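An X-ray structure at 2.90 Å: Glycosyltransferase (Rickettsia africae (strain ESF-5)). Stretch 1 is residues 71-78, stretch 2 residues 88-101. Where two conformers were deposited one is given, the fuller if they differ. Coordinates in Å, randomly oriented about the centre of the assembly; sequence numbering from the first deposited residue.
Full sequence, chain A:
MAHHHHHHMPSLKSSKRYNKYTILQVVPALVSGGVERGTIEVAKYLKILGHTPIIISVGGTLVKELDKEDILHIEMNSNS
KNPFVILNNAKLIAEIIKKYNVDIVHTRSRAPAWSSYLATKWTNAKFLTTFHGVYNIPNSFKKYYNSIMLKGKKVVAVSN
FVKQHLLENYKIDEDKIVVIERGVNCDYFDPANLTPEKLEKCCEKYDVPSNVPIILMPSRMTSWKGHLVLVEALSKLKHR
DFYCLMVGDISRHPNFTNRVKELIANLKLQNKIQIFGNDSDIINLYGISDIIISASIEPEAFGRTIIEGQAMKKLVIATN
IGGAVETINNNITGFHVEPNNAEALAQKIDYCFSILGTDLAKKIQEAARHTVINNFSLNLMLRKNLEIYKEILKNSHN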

# COMPACT_ATOMS: atom_id res chain seq x y z
N ILE A 71 20.24 -5.50 -7.68
CA ILE A 71 19.22 -6.04 -8.57
C ILE A 71 19.40 -5.38 -9.93
O ILE A 71 19.44 -4.15 -10.02
CB ILE A 71 17.81 -5.80 -8.01
CG1 ILE A 71 17.65 -6.53 -6.67
CG2 ILE A 71 16.75 -6.24 -9.02
CD1 ILE A 71 16.50 -6.03 -5.83
N LEU A 72 19.49 -6.20 -10.98
CA LEU A 72 19.75 -5.66 -12.31
C LEU A 72 18.61 -4.76 -12.76
O LEU A 72 17.47 -5.23 -12.93
CB LEU A 72 19.94 -6.80 -13.30
CG LEU A 72 20.19 -6.31 -14.73
CD1 LEU A 72 21.61 -5.77 -14.88
CD2 LEU A 72 19.89 -7.39 -15.75
N HIS A 73 18.90 -3.48 -12.95
CA HIS A 73 17.92 -2.49 -13.38
C HIS A 73 18.29 -1.96 -14.76
O HIS A 73 19.47 -1.73 -15.05
CB HIS A 73 17.81 -1.33 -12.39
CG HIS A 73 17.08 -0.14 -12.94
ND1 HIS A 73 17.74 0.96 -13.45
CD2 HIS A 73 15.76 0.12 -13.08
CE1 HIS A 73 16.85 1.85 -13.87
NE2 HIS A 73 15.64 1.36 -13.65
N ILE A 74 17.27 -1.75 -15.59
CA ILE A 74 17.43 -1.20 -16.93
C ILE A 74 16.57 0.06 -17.02
O ILE A 74 15.34 -0.03 -16.93
CB ILE A 74 17.03 -2.20 -18.02
CG1 ILE A 74 18.01 -3.37 -18.05
CG2 ILE A 74 16.94 -1.52 -19.37
CD1 ILE A 74 17.54 -4.54 -18.88
N GLU A 75 17.21 1.21 -17.18
CA GLU A 75 16.46 2.44 -17.37
C GLU A 75 15.87 2.46 -18.78
O GLU A 75 16.43 1.90 -19.72
CB GLU A 75 17.35 3.66 -17.13
N MET A 76 14.71 3.11 -18.90
CA MET A 76 13.97 3.18 -20.15
C MET A 76 12.84 4.18 -19.97
O MET A 76 12.24 4.26 -18.90
CB MET A 76 13.41 1.80 -20.54
CG MET A 76 12.69 1.76 -21.88
SD MET A 76 12.09 0.11 -22.30
CE MET A 76 13.63 -0.80 -22.38
N ASN A 77 12.56 4.95 -21.02
CA ASN A 77 11.63 6.07 -20.94
C ASN A 77 10.32 5.69 -21.60
O ASN A 77 10.25 5.53 -22.82
CB ASN A 77 12.24 7.32 -21.59
CG ASN A 77 13.48 7.80 -20.87
OD1 ASN A 77 13.57 7.70 -19.64
ND2 ASN A 77 14.44 8.33 -21.62
N SER A 78 9.27 5.55 -20.79
CA SER A 78 7.95 5.19 -21.30
C SER A 78 7.25 6.41 -21.88
O SER A 78 7.38 7.53 -21.37
CB SER A 78 7.09 4.60 -20.19
OG SER A 78 6.73 5.59 -19.24
N ASN A 88 8.99 0.86 -30.59
CA ASN A 88 10.43 0.76 -30.40
C ASN A 88 10.78 0.28 -28.99
O ASN A 88 11.71 -0.51 -28.82
CB ASN A 88 11.10 2.09 -30.70
CG ASN A 88 12.60 1.99 -30.70
OD1 ASN A 88 13.20 1.39 -31.59
ND2 ASN A 88 13.23 2.56 -29.68
N ASN A 89 10.06 0.77 -27.98
CA ASN A 89 10.22 0.20 -26.64
C ASN A 89 9.90 -1.28 -26.66
O ASN A 89 10.63 -2.09 -26.06
CB ASN A 89 9.33 0.94 -25.63
CG ASN A 89 9.91 2.27 -25.19
OD1 ASN A 89 11.11 2.52 -25.32
ND2 ASN A 89 9.06 3.14 -24.66
N ALA A 90 8.83 -1.67 -27.35
CA ALA A 90 8.49 -3.08 -27.44
C ALA A 90 9.63 -3.89 -28.04
O ALA A 90 9.90 -5.02 -27.62
CB ALA A 90 7.21 -3.26 -28.26
N LYS A 91 10.33 -3.31 -29.03
CA LYS A 91 11.50 -3.99 -29.58
C LYS A 91 12.61 -4.10 -28.55
O LYS A 91 13.22 -5.16 -28.39
CB LYS A 91 11.99 -3.27 -30.84
N LEU A 92 12.88 -3.01 -27.82
CA LEU A 92 13.94 -3.04 -26.81
C LEU A 92 13.65 -4.09 -25.74
O LEU A 92 14.53 -4.89 -25.39
CB LEU A 92 14.10 -1.66 -26.18
CG LEU A 92 14.47 -0.48 -27.08
CD1 LEU A 92 14.27 0.84 -26.36
CD2 LEU A 92 15.91 -0.60 -27.56
N ILE A 93 12.42 -4.11 -25.23
CA ILE A 93 12.05 -5.11 -24.22
C ILE A 93 12.20 -6.51 -24.79
O ILE A 93 12.77 -7.40 -24.14
CB ILE A 93 10.62 -4.85 -23.73
CG1 ILE A 93 10.47 -3.42 -23.21
CG2 ILE A 93 10.24 -5.86 -22.64
CD1 ILE A 93 9.05 -3.05 -22.85
N ALA A 94 11.70 -6.73 -26.00
CA ALA A 94 11.81 -8.04 -26.63
C ALA A 94 13.27 -8.48 -26.74
O ALA A 94 13.58 -9.66 -26.52
CB ALA A 94 11.16 -8.01 -28.01
N GLU A 95 14.17 -7.56 -27.07
CA GLU A 95 15.58 -7.93 -27.13
C GLU A 95 16.13 -8.22 -25.74
O GLU A 95 16.96 -9.13 -25.57
CB GLU A 95 16.38 -6.82 -27.81
CG GLU A 95 16.13 -6.75 -29.31
CD GLU A 95 16.31 -8.10 -30.01
OE1 GLU A 95 17.34 -8.78 -29.75
OE2 GLU A 95 15.43 -8.48 -30.80
N ILE A 96 15.67 -7.48 -24.72
CA ILE A 96 16.00 -7.83 -23.34
C ILE A 96 15.49 -9.22 -23.01
O ILE A 96 16.21 -10.04 -22.41
CB ILE A 96 15.44 -6.77 -22.37
CG1 ILE A 96 16.28 -5.49 -22.41
CG2 ILE A 96 15.36 -7.32 -20.96
CD1 ILE A 96 15.55 -4.27 -21.87
N ILE A 97 14.25 -9.52 -23.41
CA ILE A 97 13.69 -10.85 -23.16
C ILE A 97 14.59 -11.93 -23.76
O ILE A 97 14.99 -12.87 -23.07
CB ILE A 97 12.26 -10.94 -23.73
CG1 ILE A 97 11.33 -9.97 -22.99
CG2 ILE A 97 11.74 -12.36 -23.63
CD1 ILE A 97 9.91 -10.01 -23.49
N LYS A 98 14.92 -11.80 -25.04
CA LYS A 98 15.76 -12.80 -25.70
C LYS A 98 17.13 -12.90 -25.04
O LYS A 98 17.70 -13.99 -24.94
CB LYS A 98 15.92 -12.46 -27.18
CG LYS A 98 14.61 -12.47 -27.97
CD LYS A 98 14.82 -11.98 -29.40
CE LYS A 98 13.51 -11.94 -30.17
NZ LYS A 98 12.85 -13.28 -30.21
N LYS A 99 17.65 -11.77 -24.57
CA LYS A 99 18.99 -11.74 -24.00
C LYS A 99 19.07 -12.54 -22.71
O LYS A 99 19.97 -13.37 -22.54
CB LYS A 99 19.41 -10.29 -23.76
CG LYS A 99 20.75 -10.12 -23.08
CD LYS A 99 21.08 -8.64 -22.96
CE LYS A 99 22.43 -8.41 -22.30
NZ LYS A 99 22.72 -6.96 -22.21
N TYR A 100 18.13 -12.32 -21.80
CA TYR A 100 18.15 -12.94 -20.48
C TYR A 100 17.22 -14.14 -20.37
O TYR A 100 17.02 -14.66 -19.27
CB TYR A 100 17.81 -11.91 -19.41
CG TYR A 100 18.69 -10.68 -19.46
CD1 TYR A 100 19.95 -10.69 -18.89
CD2 TYR A 100 18.26 -9.52 -20.09
CE1 TYR A 100 20.77 -9.57 -18.94
CE2 TYR A 100 19.07 -8.39 -20.15
CZ TYR A 100 20.32 -8.42 -19.56
OH TYR A 100 21.14 -7.31 -19.61
N ASN A 101 16.66 -14.61 -21.50
CA ASN A 101 15.70 -15.71 -21.51
C ASN A 101 14.61 -15.50 -20.46
O ASN A 101 14.36 -16.35 -19.60
CB ASN A 101 16.39 -17.06 -21.33
CG ASN A 101 17.49 -17.29 -22.34
OD1 ASN A 101 17.23 -17.64 -23.49
ND2 ASN A 101 18.74 -17.09 -21.92

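A strand and a helix that run in nearly opposite directions can pack through one residue in two of the strand and residues three or four apart on one side of the helix, and this glycosyltransferase, where Leu92 and Ile93 both take part, offers a compact example. At the apolar centre, Ile74 and Ile96 meet end to end, their CD1 atoms 3.6 Å apart. Both side chains adopt the m, t rotamer, which extends the CD1 methyls into the gap between the backbones. Met76 closes the centre on one flank. Its long, flexible thioether side chain reaches across to the helix: Met76 CE lies 4.0 Å from Ile96 CD1 and 3.9 Å from Leu92 CB, while Met76 SD sits 4.0 Å from Ile93 CG1. One unbranched side chain thus packs against three apolar helical residues, and Met76 has the largest area covered in the contact.

The backbone explains the order of these pairings. The axes of strand 72-75 and the helix approach to 11.8 Å at 159°, close to antiparallel, so ascending numbers on the strand meet descending numbers on the helix. Leu72, Ile74 and Met76 point toward the helix, whereas His73 and Glu75, between them, make no contact. Regular backbone hydrogen bonds, such as Ile96 N to Leu92 O at 2.9 Å, hold the helical residues in register.

Toward the helix's C-terminal end, Tyr100 supplies an aromatic ring approached obliquely by two aliphatic groups: Leu72 CD2 is 4.0 Å from Tyr100 CE1, and Ile74 CD1 is 4.3 Å from Tyr100 CE2.

The other end is polar. Beyond the strand, Asn89 ND2 donates a hydrogen bond to Asn77 O, at 3.2 Å with an N-H...O angle of 156°. The buried amide thereby satisfies a backbone carbonyl, while Asn77's own side chain leads away. This single hydrogen bond across the stretches complements a contact otherwise built on van der Waals packing.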